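Local coordinates for methyltransferase domain-containing protein (Pyrococcus horikoshii, PDB 1VE3), which binds S-adenosylmethionine and is probably a methyltransferase that uses it as methyl donor, its substrate being unknown, at residues 199-211 with 216-227. Sequence-based numbering, arbitrary orientation.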
loop_
_atom_site.group_PDB
_atom_site.type_symbol
_atom_site.label_atom_id
_atom_site.label_comp_id
_atom_site.label_asym_id
_atom_site.label_seq_id
_atom_site.Cartn_x
_atom_site.Cartn_y
_atom_site.Cartn_z
ATOM N N VAL A 199 11.719 15.363 19.813
ATOM C CA VAL A 199 12.344 14.090 19.504
ATOM C C VAL A 199 13.858 14.251 19.419
ATOM O O VAL A 199 14.611 13.521 20.062
ATOM C CB VAL A 199 11.823 13.522 18.161
ATOM C CG1 VAL A 199 12.589 12.249 17.793
ATOM C CG2 VAL A 199 10.318 13.234 18.273
ATOM N N GLU A 200 14.294 15.226 18.630
ATOM C CA GLU A 200 15.715 15.483 18.434
ATOM C C GLU A 200 16.449 15.870 19.710
ATOM O O GLU A 200 17.603 15.492 19.892
ATOM C CB GLU A 200 15.912 16.569 17.382
ATOM C CG GLU A 200 16.472 16.022 16.069
ATOM C CD GLU A 200 15.877 16.695 14.842
ATOM O OE1 GLU A 200 15.929 17.946 14.766
ATOM O OE2 GLU A 200 15.374 15.952 13.965
ATOM N N LEU A 201 15.983 16.723 20.536
ATOM C CA LEU A 201 16.485 16.995 21.912
ATOM C C LEU A 201 16.876 15.739 22.754
ATOM O O LEU A 201 17.920 15.685 23.390
ATOM C CB LEU A 201 15.423 17.808 22.655
ATOM C CG LEU A 201 15.918 18.316 24.012
ATOM C CD1 LEU A 201 17.240 19.077 23.904
ATOM C CD2 LEU A 201 14.929 19.269 24.685
ATOM N N LEU A 202 15.973 14.742 22.720
ATOM C CA LEU A 202 16.237 13.568 23.529
ATOM C C LEU A 202 17.276 12.812 22.743
ATOM O O LEU A 202 18.137 12.168 23.344
ATOM C CB LEU A 202 14.979 12.783 23.735
ATOM C CG LEU A 202 13.956 13.360 24.725
ATOM C CD1 LEU A 202 12.778 12.399 24.881
ATOM C CD2 LEU A 202 14.620 13.578 26.079
ATOM N N ALA A 203 17.197 12.849 21.418
ATOM C CA ALA A 203 18.155 12.127 20.593
ATOM C C ALA A 203 19.573 12.661 20.820
ATOM O O ALA A 203 20.530 11.886 20.873
ATOM C CB ALA A 203 17.777 12.248 19.110
ATOM N N LYS A 204 19.697 13.979 20.975
ATOM C CA LYS A 204 21.002 14.617 21.187
ATOM C C LYS A 204 21.744 14.136 22.434
ATOM O O LYS A 204 22.947 14.384 22.575
ATOM C CB LYS A 204 20.850 16.140 21.258
ATOM C CG LYS A 204 20.463 16.806 19.945
ATOM C CD LYS A 204 20.367 18.312 20.116
ATOM C CE LYS A 204 19.990 19.014 18.809
ATOM N NZ LYS A 204 21.021 18.865 17.740
ATOM N N LEU A 205 21.041 13.459 23.339
ATOM C CA LEU A 205 21.681 12.958 24.553
ATOM C C LEU A 205 22.431 11.659 24.278
ATOM O O LEU A 205 23.352 11.296 25.015
ATOM C CB LEU A 205 20.649 12.691 25.659
ATOM C CG LEU A 205 19.651 13.780 26.060
ATOM C CD1 LEU A 205 18.910 13.342 27.327
ATOM C CD2 LEU A 205 20.369 15.103 26.296
ATOM N N TYR A 206 22.048 10.968 23.209
ATOM C CA TYR A 206 22.658 9.682 22.887
ATOM C C TYR A 206 23.250 9.543 21.495
ATOM O O TYR A 206 24.080 8.666 21.267
ATOM C CB TYR A 206 21.619 8.572 23.089
ATOM C CG TYR A 206 20.914 8.651 24.426
ATOM C CD1 TYR A 206 21.589 8.355 25.606
ATOM C CD2 TYR A 206 19.589 9.090 24.514
ATOM C CE1 TYR A 206 20.973 8.497 26.844
ATOM C CE2 TYR A 206 18.959 9.239 25.744
ATOM C CZ TYR A 206 19.658 8.942 26.908
ATOM O OH TYR A 206 19.058 9.106 28.132
ATOM N N PHE A 207 22.830 10.381 20.554
ATOM C CA PHE A 207 23.341 10.247 19.192
ATOM C C PHE A 207 23.715 11.547 18.504
ATOM O O PHE A 207 23.346 12.633 18.952
ATOM C CB PHE A 207 22.309 9.578 18.277
ATOM C CG PHE A 207 21.563 8.433 18.894
ATOM C CD1 PHE A 207 20.375 8.652 19.584
ATOM C CD2 PHE A 207 22.014 7.126 18.730
ATOM C CE1 PHE A 207 19.640 7.582 20.097
ATOM C CE2 PHE A 207 21.294 6.056 19.238
ATOM C CZ PHE A 207 20.109 6.277 19.923
ATOM N N THR A 208 24.451 11.418 17.405
ATOM C CA THR A 208 24.816 12.539 16.560
ATOM C C THR A 208 24.086 12.167 15.269
ATOM O O THR A 208 24.000 10.985 14.925
ATOM C CB THR A 208 26.334 12.592 16.311
ATOM O OG1 THR A 208 26.789 11.362 15.713
ATOM C CG2 THR A 208 27.061 12.781 17.626
ATOM N N LYS A 209 23.521 13.138 14.562
ATOM C CA LYS A 209 22.810 12.760 13.348
ATOM C C LYS A 209 23.663 12.700 12.092
ATOM O O LYS A 209 24.424 13.622 11.770
ATOM C CB LYS A 209 21.593 13.664 13.108
ATOM C CG LYS A 209 21.889 15.098 12.807
ATOM C CD LYS A 209 20.688 15.755 12.130
ATOM C CE LYS A 209 19.421 15.645 12.972
ATOM N NZ LYS A 209 18.293 16.426 12.385
ATOM N N GLU A 210 23.528 11.571 11.404
ATOM C CA GLU A 210 24.233 11.297 10.158
ATOM C C GLU A 210 23.512 11.982 8.994
ATOM O O GLU A 210 24.130 12.685 8.204
ATOM C CB GLU A 210 24.289 9.782 9.907
ATOM C CG GLU A 210 25.119 9.365 8.696
ATOM C CD GLU A 210 25.169 7.854 8.505
ATOM O OE1 GLU A 210 25.396 7.137 9.496
ATOM O OE2 GLU A 210 24.992 7.378 7.362
ATOM N N ALA A 211 22.197 11.781 8.904
ATOM C CA ALA A 211 21.405 12.372 7.829
ATOM C C ALA A 211 19.944 12.550 8.241
ATOM O O ALA A 211 19.523 12.067 9.291
ATOM C CB ALA A 211 21.486 11.494 6.590
ATOM N N GLY A 216 6.820 13.648 3.093
ATOM C CA GLY A 216 5.491 14.219 3.136
ATOM C C GLY A 216 5.532 15.639 3.660
ATOM O O GLY A 216 6.547 16.325 3.535
ATOM N N ASN A 217 4.433 16.076 4.261
ATOM C CA ASN A 217 4.346 17.430 4.789
ATOM C C ASN A 217 4.986 17.616 6.154
ATOM O O ASN A 217 5.499 18.693 6.453
ATOM C CB ASN A 217 2.888 17.880 4.833
ATOM C CG ASN A 217 2.353 18.246 3.463
ATOM O OD1 ASN A 217 1.144 18.394 3.275
ATOM N ND2 ASN A 217 3.253 18.406 2.496
ATOM N N TYR A 218 4.969 16.578 6.984
ATOM C CA TYR A 218 5.568 16.703 8.305
ATOM C C TYR A 218 6.158 15.439 8.911
ATOM O O TYR A 218 6.126 15.257 10.123
ATOM C CB TYR A 218 4.556 17.324 9.271
ATOM C CG TYR A 218 4.716 18.824 9.412
ATOM C CD1 TYR A 218 3.605 19.654 9.575
ATOM C CD2 TYR A 218 5.985 19.413 9.396
ATOM C CE1 TYR A 218 3.754 21.039 9.716
ATOM C CE2 TYR A 218 6.144 20.790 9.539
ATOM C CZ TYR A 218 5.026 21.597 9.698
ATOM O OH TYR A 218 5.181 22.958 9.842
ATOM N N SER A 219 6.711 14.573 8.072
ATOM C CA SER A 219 7.324 13.344 8.559
ATOM C C SER A 219 8.816 13.355 8.274
ATOM O O SER A 219 9.274 14.002 7.324
ATOM C CB SER A 219 6.660 12.127 7.916
ATOM O OG SER A 219 5.336 11.992 8.390
ATOM N N TYR A 220 9.576 12.641 9.099
ATOM C CA TYR A 220 11.030 12.610 8.951
ATOM C C TYR A 220 11.685 11.260 9.122
ATOM O O TYR A 220 11.302 10.472 9.989
ATOM C CB TYR A 220 11.674 13.552 9.965
ATOM C CG TYR A 220 11.203 14.969 9.846
ATOM C CD1 TYR A 220 11.823 15.862 8.972
ATOM C CD2 TYR A 220 10.098 15.404 10.565
ATOM C CE1 TYR A 220 11.345 17.151 8.821
ATOM C CE2 TYR A 220 9.613 16.683 10.420
ATOM C CZ TYR A 220 10.236 17.553 9.547
ATOM O OH TYR A 220 9.733 18.821 9.401
ATOM N N LEU A 221 12.681 10.995 8.282
ATOM C CA LEU A 221 13.465 9.777 8.371
ATOM C C LEU A 221 14.808 10.302 8.842
ATOM O O LEU A 221 15.435 11.096 8.145
ATOM C CB LEU A 221 13.639 9.109 7.010
ATOM C CG LEU A 221 14.545 7.884 7.098
ATOM C CD1 LEU A 221 13.769 6.722 7.682
ATOM C CD2 LEU A 221 15.076 7.535 5.726
ATOM N N THR A 222 15.241 9.880 10.025
ATOM C CA THR A 222 16.515 10.349 10.562
ATOM C C THR A 222 17.523 9.227 10.768
ATOM O O THR A 222 17.171 8.143 11.224
ATOM C CB THR A 222 16.317 11.065 11.911
ATOM O OG1 THR A 222 15.397 12.150 11.746
ATOM C CG2 THR A 222 17.647 11.613 12.408
ATOM N N VAL A 223 18.781 9.492 10.428
ATOM C CA VAL A 223 19.842 8.508 10.596
ATOM C C VAL A 223 20.775 8.978 11.715
ATOM O O VAL A 223 21.370 10.049 11.632
ATOM C CB VAL A 223 20.635 8.315 9.281
ATOM C CG1 VAL A 223 21.729 7.275 9.476
ATOM C CG2 VAL A 223 19.683 7.856 8.172
ATOM N N TYR A 224 20.896 8.167 12.760
ATOM C CA TYR A 224 21.724 8.509 13.914
ATOM C C TYR A 224 22.890 7.555 14.154
ATOM O O TYR A 224 22.814 6.371 13.839
ATOM C CB TYR A 224 20.859 8.540 15.186
ATOM C CG TYR A 224 19.950 9.744 15.317
ATOM C CD1 TYR A 224 20.476 11.020 15.504
ATOM C CD2 TYR A 224 18.566 9.605 15.274
ATOM C CE1 TYR A 224 19.650 12.127 15.647
ATOM C CE2 TYR A 224 17.724 10.706 15.419
ATOM C CZ TYR A 224 18.274 11.962 15.604
ATOM O OH TYR A 224 17.456 13.058 15.752
ATOM N N ASN A 225 23.965 8.087 14.728
ATOM C CA ASN A 225 25.140 7.292 15.066
ATOM C C ASN A 225 25.281 7.408 16.582
ATOM O O ASN A 225 25.185 8.502 17.134
ATOM C CB ASN A 225 26.385 7.856 14.382
ATOM C CG ASN A 225 26.294 7.805 12.868
ATOM O OD1 ASN A 225 26.895 8.621 12.176
ATOM N ND2 ASN A 225 25.545 6.835 12.348
ATOM N N PRO A 226 25.506 6.279 17.270
ATOM C CA PRO A 226 25.658 6.243 18.726
ATOM C C PRO A 226 26.930 6.908 19.238
ATOM O O PRO A 226 27.943 6.946 18.543
ATOM C CB PRO A 226 25.633 4.749 19.030
ATOM C CG PRO A 226 26.301 4.168 17.833
ATOM C CD PRO A 226 25.656 4.927 16.700
ATOM N N LYS A 227 26.862 7.436 20.456
ATOM C CA LYS A 227 28.009 8.082 21.079
ATOM C C LYS A 227 28.665 7.107 22.051
ATOM O O LYS A 227 28.063 6.043 22.317
ATOM C CB LYS A 227 27.578 9.332 21.844
ATOM C CG LYS A 227 26.937 10.403 20.991
ATOM C CD LYS A 227 26.779 11.680 21.796
ATOM C CE LYS A 227 26.121 12.771 20.979
ATOM N NZ LYS A 227 26.226 14.074 21.672
ATOM O OXT LYS A 227 29.769 7.432 22.543
HETATM O O HOH W 1 28.801 10.067 17.247
#
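Anti to its own carbonyl carbon (chi1 -74°), Y224 CG carries the phenol ring beneath A203 and E200, and the same choice at F207 sets its ring obliquely beside that of Y224, across the antiparallel hairpin of strands 207-215 and 219-226. In strand order 3-2-1-4-5-7-6 this hairpin closes the sheet of the Rossmann-like class I methyltransferase fold, with 207-215 outermost within the chain. The backbones set F207 CB 3.6 Å from Y224 CB. The two ring planes lie at 34°, and F207 also stacks on F138 of the adjoining strand 136-143. Y224 reaches back under helix 196-203: A203 CB lies 3.6 Å from Y224 CZ, E200 CG approaches the hydroxyl at the ring edge, and K209 CB packs against CE1. An alanine in place of Y224 would probably open a gap beneath the helix, leaving A203 CB and the methylene carbons of E200 and K209 without their shared packing surface. The carboxylate of E200 turns elsewhere, pairing with K196 and with K209, whose amine also bridges to E212.

Register evidence comes from the backbone. T208 and N225 exchange two bonds, N225 N to T208 O at 2.9 Å being nearly straight. Two residues further on, E210 N (2.7 Å) and, weakly, A211 N both point to V223 O, which defines a classic beta bulge. A211 O then receives V223 N from above its carbonyl plane.

Over V223 and N225, which lie on the face away from Y224, the extended side chain of E210 passes V223 CG1 while its carboxylate also pairs with K137. E210 OE1 offers the anti lone pair to N225 ND2 at 2.9 Å, only 5° out of the amide plane.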